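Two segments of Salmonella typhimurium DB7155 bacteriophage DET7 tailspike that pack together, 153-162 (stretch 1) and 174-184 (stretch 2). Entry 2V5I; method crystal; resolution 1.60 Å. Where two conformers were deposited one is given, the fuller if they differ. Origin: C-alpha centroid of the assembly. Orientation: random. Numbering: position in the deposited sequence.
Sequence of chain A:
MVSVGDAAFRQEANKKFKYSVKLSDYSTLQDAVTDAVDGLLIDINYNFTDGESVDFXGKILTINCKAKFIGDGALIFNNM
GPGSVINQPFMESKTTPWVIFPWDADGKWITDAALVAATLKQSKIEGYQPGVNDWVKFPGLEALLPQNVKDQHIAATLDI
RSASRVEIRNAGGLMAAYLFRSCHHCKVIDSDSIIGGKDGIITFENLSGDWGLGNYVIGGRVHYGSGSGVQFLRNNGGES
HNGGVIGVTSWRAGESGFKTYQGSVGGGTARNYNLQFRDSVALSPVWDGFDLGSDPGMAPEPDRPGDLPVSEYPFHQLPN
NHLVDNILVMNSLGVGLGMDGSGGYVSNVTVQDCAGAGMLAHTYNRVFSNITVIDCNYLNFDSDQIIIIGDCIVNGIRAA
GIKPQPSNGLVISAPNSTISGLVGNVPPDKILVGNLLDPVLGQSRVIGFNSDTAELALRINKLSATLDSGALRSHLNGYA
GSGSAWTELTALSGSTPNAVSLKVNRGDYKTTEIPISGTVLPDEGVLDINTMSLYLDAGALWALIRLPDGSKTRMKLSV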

# COMPACT_ATOMS: atom_id res chain seq x y z
N HIS A 153 0.30 16.75 -37.40
CA HIS A 153 0.30 17.22 -36.02
C HIS A 153 -1.12 17.57 -35.58
O HIS A 153 -1.43 18.71 -35.25
CB HIS A 153 1.27 18.39 -35.81
CG HIS A 153 1.03 19.55 -36.73
ND1 HIS A 153 1.65 19.66 -37.96
CD2 HIS A 153 0.25 20.65 -36.60
CE1 HIS A 153 1.25 20.78 -38.55
NE2 HIS A 153 0.39 21.38 -37.76
N ILE A 154 -1.99 16.58 -35.63
CA ILE A 154 -3.43 16.76 -35.33
C ILE A 154 -3.74 16.64 -33.82
O ILE A 154 -3.50 15.60 -33.18
CB ILE A 154 -4.31 15.76 -36.11
CG1 ILE A 154 -4.11 15.94 -37.62
CG2 ILE A 154 -5.76 15.94 -35.76
CD1 ILE A 154 -4.39 17.35 -38.11
N ALA A 155 -4.33 17.71 -33.29
CA ALA A 155 -4.95 17.65 -31.96
C ALA A 155 -5.95 18.75 -31.88
O ALA A 155 -5.72 19.85 -32.45
CB ALA A 155 -3.94 17.78 -30.88
N ALA A 156 -7.06 18.51 -31.21
CA ALA A 156 -7.96 19.59 -30.78
C ALA A 156 -7.55 20.00 -29.36
O ALA A 156 -7.78 19.24 -28.46
CB ALA A 156 -9.39 19.14 -30.73
N THR A 157 -6.99 21.19 -29.23
CA THR A 157 -6.41 21.63 -27.95
C THR A 157 -7.28 22.71 -27.31
O THR A 157 -7.55 23.74 -27.94
CB THR A 157 -4.98 22.17 -28.14
OG1 THR A 157 -4.15 21.15 -28.69
CG2 THR A 157 -4.39 22.64 -26.77
N LEU A 158 -7.65 22.48 -26.05
CA LEU A 158 -8.18 23.56 -25.20
C LEU A 158 -7.01 24.20 -24.47
O LEU A 158 -6.37 23.56 -23.66
CB LEU A 158 -9.24 23.08 -24.20
CG LEU A 158 -9.95 24.23 -23.49
CD1 LEU A 158 -10.68 25.13 -24.45
CD2 LEU A 158 -10.91 23.63 -22.51
N ASP A 159 -6.74 25.48 -24.76
CA ASP A 159 -5.52 26.20 -24.31
C ASP A 159 -6.02 27.28 -23.35
O ASP A 159 -6.53 28.31 -23.77
CB ASP A 159 -4.78 26.75 -25.55
CG ASP A 159 -3.50 27.48 -25.24
OD1 ASP A 159 -3.33 27.95 -24.09
OD2 ASP A 159 -2.64 27.58 -26.18
N ILE A 160 -5.83 27.05 -22.05
CA ILE A 160 -6.23 28.00 -21.00
C ILE A 160 -5.00 28.79 -20.57
O ILE A 160 -3.98 28.22 -20.22
CB ILE A 160 -6.89 27.25 -19.85
CG1 ILE A 160 -8.23 26.65 -20.36
CG2 ILE A 160 -7.11 28.21 -18.68
CD1 ILE A 160 -8.90 25.85 -19.38
N ARG A 161 -5.08 30.13 -20.65
CA ARG A 161 -3.89 30.98 -20.51
C ARG A 161 -3.95 31.89 -19.29
O ARG A 161 -4.97 32.52 -19.02
CB ARG A 161 -3.75 31.85 -21.77
CG ARG A 161 -3.41 31.00 -22.91
CD ARG A 161 -2.97 31.72 -24.08
NE ARG A 161 -2.67 30.76 -25.12
CZ ARG A 161 -2.28 31.09 -26.35
NH1 ARG A 161 -2.14 32.38 -26.67
NH2 ARG A 161 -2.05 30.13 -27.25
N SER A 162 -2.89 31.86 -18.49
CA SER A 162 -2.73 32.74 -17.32
C SER A 162 -3.93 32.83 -16.39
O SER A 162 -4.38 33.93 -16.02
CB SER A 162 -2.29 34.14 -17.79
OG SER A 162 -1.06 34.08 -18.50
N LEU A 174 -11.49 13.20 -28.41
CA LEU A 174 -10.94 12.35 -29.46
C LEU A 174 -9.86 13.13 -30.18
O LEU A 174 -10.12 14.18 -30.77
CB LEU A 174 -12.04 12.01 -30.49
CG LEU A 174 -13.15 11.06 -29.99
CD1 LEU A 174 -14.24 10.92 -31.06
CD2 LEU A 174 -12.63 9.73 -29.69
N MET A 175 -8.63 12.62 -30.14
CA MET A 175 -7.44 13.32 -30.58
C MET A 175 -7.34 14.68 -29.91
O MET A 175 -7.10 15.69 -30.58
CB MET A 175 -7.39 13.43 -32.14
CG MET A 175 -7.38 12.02 -32.75
SD MET A 175 -5.72 11.29 -32.62
CE MET A 175 -6.04 9.56 -32.67
N ALA A 176 -7.45 14.67 -28.56
CA ALA A 176 -7.62 15.87 -27.76
C ALA A 176 -6.40 16.20 -26.93
O ALA A 176 -5.58 15.33 -26.64
CB ALA A 176 -8.82 15.68 -26.81
N ALA A 177 -6.25 17.49 -26.63
CA ALA A 177 -5.29 17.96 -25.61
C ALA A 177 -5.88 19.06 -24.75
O ALA A 177 -6.63 19.87 -25.22
CB ALA A 177 -4.05 18.45 -26.26
N TYR A 178 -5.50 19.07 -23.45
CA TYR A 178 -5.83 20.12 -22.56
C TYR A 178 -4.52 20.73 -22.08
O TYR A 178 -3.64 20.03 -21.58
CB TYR A 178 -6.63 19.54 -21.37
CG TYR A 178 -8.01 19.10 -21.81
CD1 TYR A 178 -8.24 17.80 -22.32
CD2 TYR A 178 -9.09 19.99 -21.74
CE1 TYR A 178 -9.52 17.44 -22.77
CE2 TYR A 178 -10.36 19.62 -22.19
CZ TYR A 178 -10.56 18.34 -22.67
OH TYR A 178 -11.86 18.05 -23.08
N LEU A 179 -4.35 22.03 -22.30
CA LEU A 179 -3.07 22.70 -22.10
C LEU A 179 -3.32 23.92 -21.26
O LEU A 179 -4.19 24.71 -21.57
CB LEU A 179 -2.51 23.12 -23.47
CG LEU A 179 -1.32 24.07 -23.45
CD1 LEU A 179 -0.14 23.48 -22.70
CD2 LEU A 179 -0.96 24.39 -24.86
N PHE A 180 -2.60 24.05 -20.14
CA PHE A 180 -2.65 25.22 -19.28
C PHE A 180 -1.31 25.93 -19.41
O PHE A 180 -0.27 25.36 -19.03
CB PHE A 180 -2.85 24.77 -17.84
CG PHE A 180 -4.24 24.24 -17.56
CD1 PHE A 180 -4.56 22.92 -17.85
CD2 PHE A 180 -5.17 25.04 -16.97
CE1 PHE A 180 -5.85 22.45 -17.62
CE2 PHE A 180 -6.41 24.58 -16.67
CZ PHE A 180 -6.74 23.29 -16.97
N ARG A 181 -1.31 27.20 -19.85
CA ARG A 181 -0.08 27.95 -20.05
C ARG A 181 -0.03 29.05 -18.98
O ARG A 181 -0.99 29.85 -18.85
CB ARG A 181 -0.10 28.65 -21.41
CG ARG A 181 0.02 27.76 -22.60
CD ARG A 181 0.08 28.65 -23.80
NE ARG A 181 0.04 27.93 -25.07
CZ ARG A 181 1.11 27.39 -25.64
NH1 ARG A 181 2.28 27.41 -25.00
NH2 ARG A 181 1.01 26.76 -26.80
N SER A 182 1.02 29.07 -18.18
CA SER A 182 1.25 30.05 -17.14
C SER A 182 0.11 30.12 -16.09
O SER A 182 -0.24 31.22 -15.60
CB SER A 182 1.43 31.43 -17.76
OG SER A 182 2.57 31.40 -18.57
N CYS A 183 -0.43 28.96 -15.74
CA CYS A 183 -1.52 28.86 -14.79
C CYS A 183 -1.01 28.41 -13.43
O CYS A 183 0.05 27.79 -13.35
CB CYS A 183 -2.62 27.89 -15.26
SG CYS A 183 -3.42 28.51 -16.78
N HIS A 184 -1.84 28.62 -12.42
CA HIS A 184 -1.54 28.23 -11.03
C HIS A 184 -2.81 27.79 -10.29
O HIS A 184 -3.89 28.32 -10.56
CB HIS A 184 -0.91 29.38 -10.26
CG HIS A 184 0.39 29.83 -10.81
ND1 HIS A 184 0.48 30.79 -11.81
CD2 HIS A 184 1.67 29.48 -10.50
CE1 HIS A 184 1.75 30.97 -12.12
NE2 HIS A 184 2.49 30.20 -11.33
O HOH W 1 -1.56 26.25 -28.20

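Strands 156-161 and 176-181 run side by side in the same direction, their axes 15° apart and approaching to 4.6 Å. The register is in step, A156 opposite A176 through R161 opposite R181, without a bulge along the paired length. Because the strands are parallel, A156, L158 and I160 each reach the two residues of stretch 2 that flank their direct partner. A156 donates from N to M175 O (2.9 Å) and accepts at O from A177 N (3.0 Å); L158 does the same with A177 O (2.9 Å from L158 N) and L179 N (2.9 Å from L158 O). I160 completes the pattern, its N lying 2.9 Å from L179 O and its O 2.9 Å from R181 N. The ladder then extends past the strand end, where S162 N donates to R181 O at 2.8 Å with a nearly linear N-H...O angle of 170°. The alternate residues of stretch 1 turn their CA-H groups to the same carbonyls: T157 CA lies 3.3 Å from A177 O, and D159 CA 3.4 Å from L179 O.

In-step pairing places the two side chains of each bridged pair on the same face of the sheet. One face carries A156, L158 and I160 beside A176, Y178 and F180, and its contacts are apolar. L158 CB approaches Y178 CD2 at 4.0 Å, and I160 CD1 reaches F180 CE2 at 3.9 Å, both meeting their rings obliquely. I160 CG2 also lies 4.1 Å from F180 CD2, and it comes within 4.2 Å of C183 SG, just beyond the strand.

The opposite face begins with small or apolar groups: T157 OG1 lies 3.6 Å from A177 CB, while T157 CG2 packs 3.8 Å from L179 CB. Farther along it becomes charged, and D159 is the centre of the cluster. Its OD2 accepts from R181 NE across the strands at 2.9 Å, in a salt bridge that meets the guanidinium at its edge and near its plane. Within stretch 1, R161 grips the same carboxylate with two bonds, NE to D159 OD1 at 3.1 Å and NH2 to D159 OD2 at 2.8 Å. The two arginines are thereby drawn together, R161 NH2 lying 3.7 Å from R181 NE, with the shared carboxylate offsetting their like charges. A water adds a second link, donating to D159 OD2 (2.6 Å from the water O) and accepting from R181 NH2 (3.0 Å from the same O).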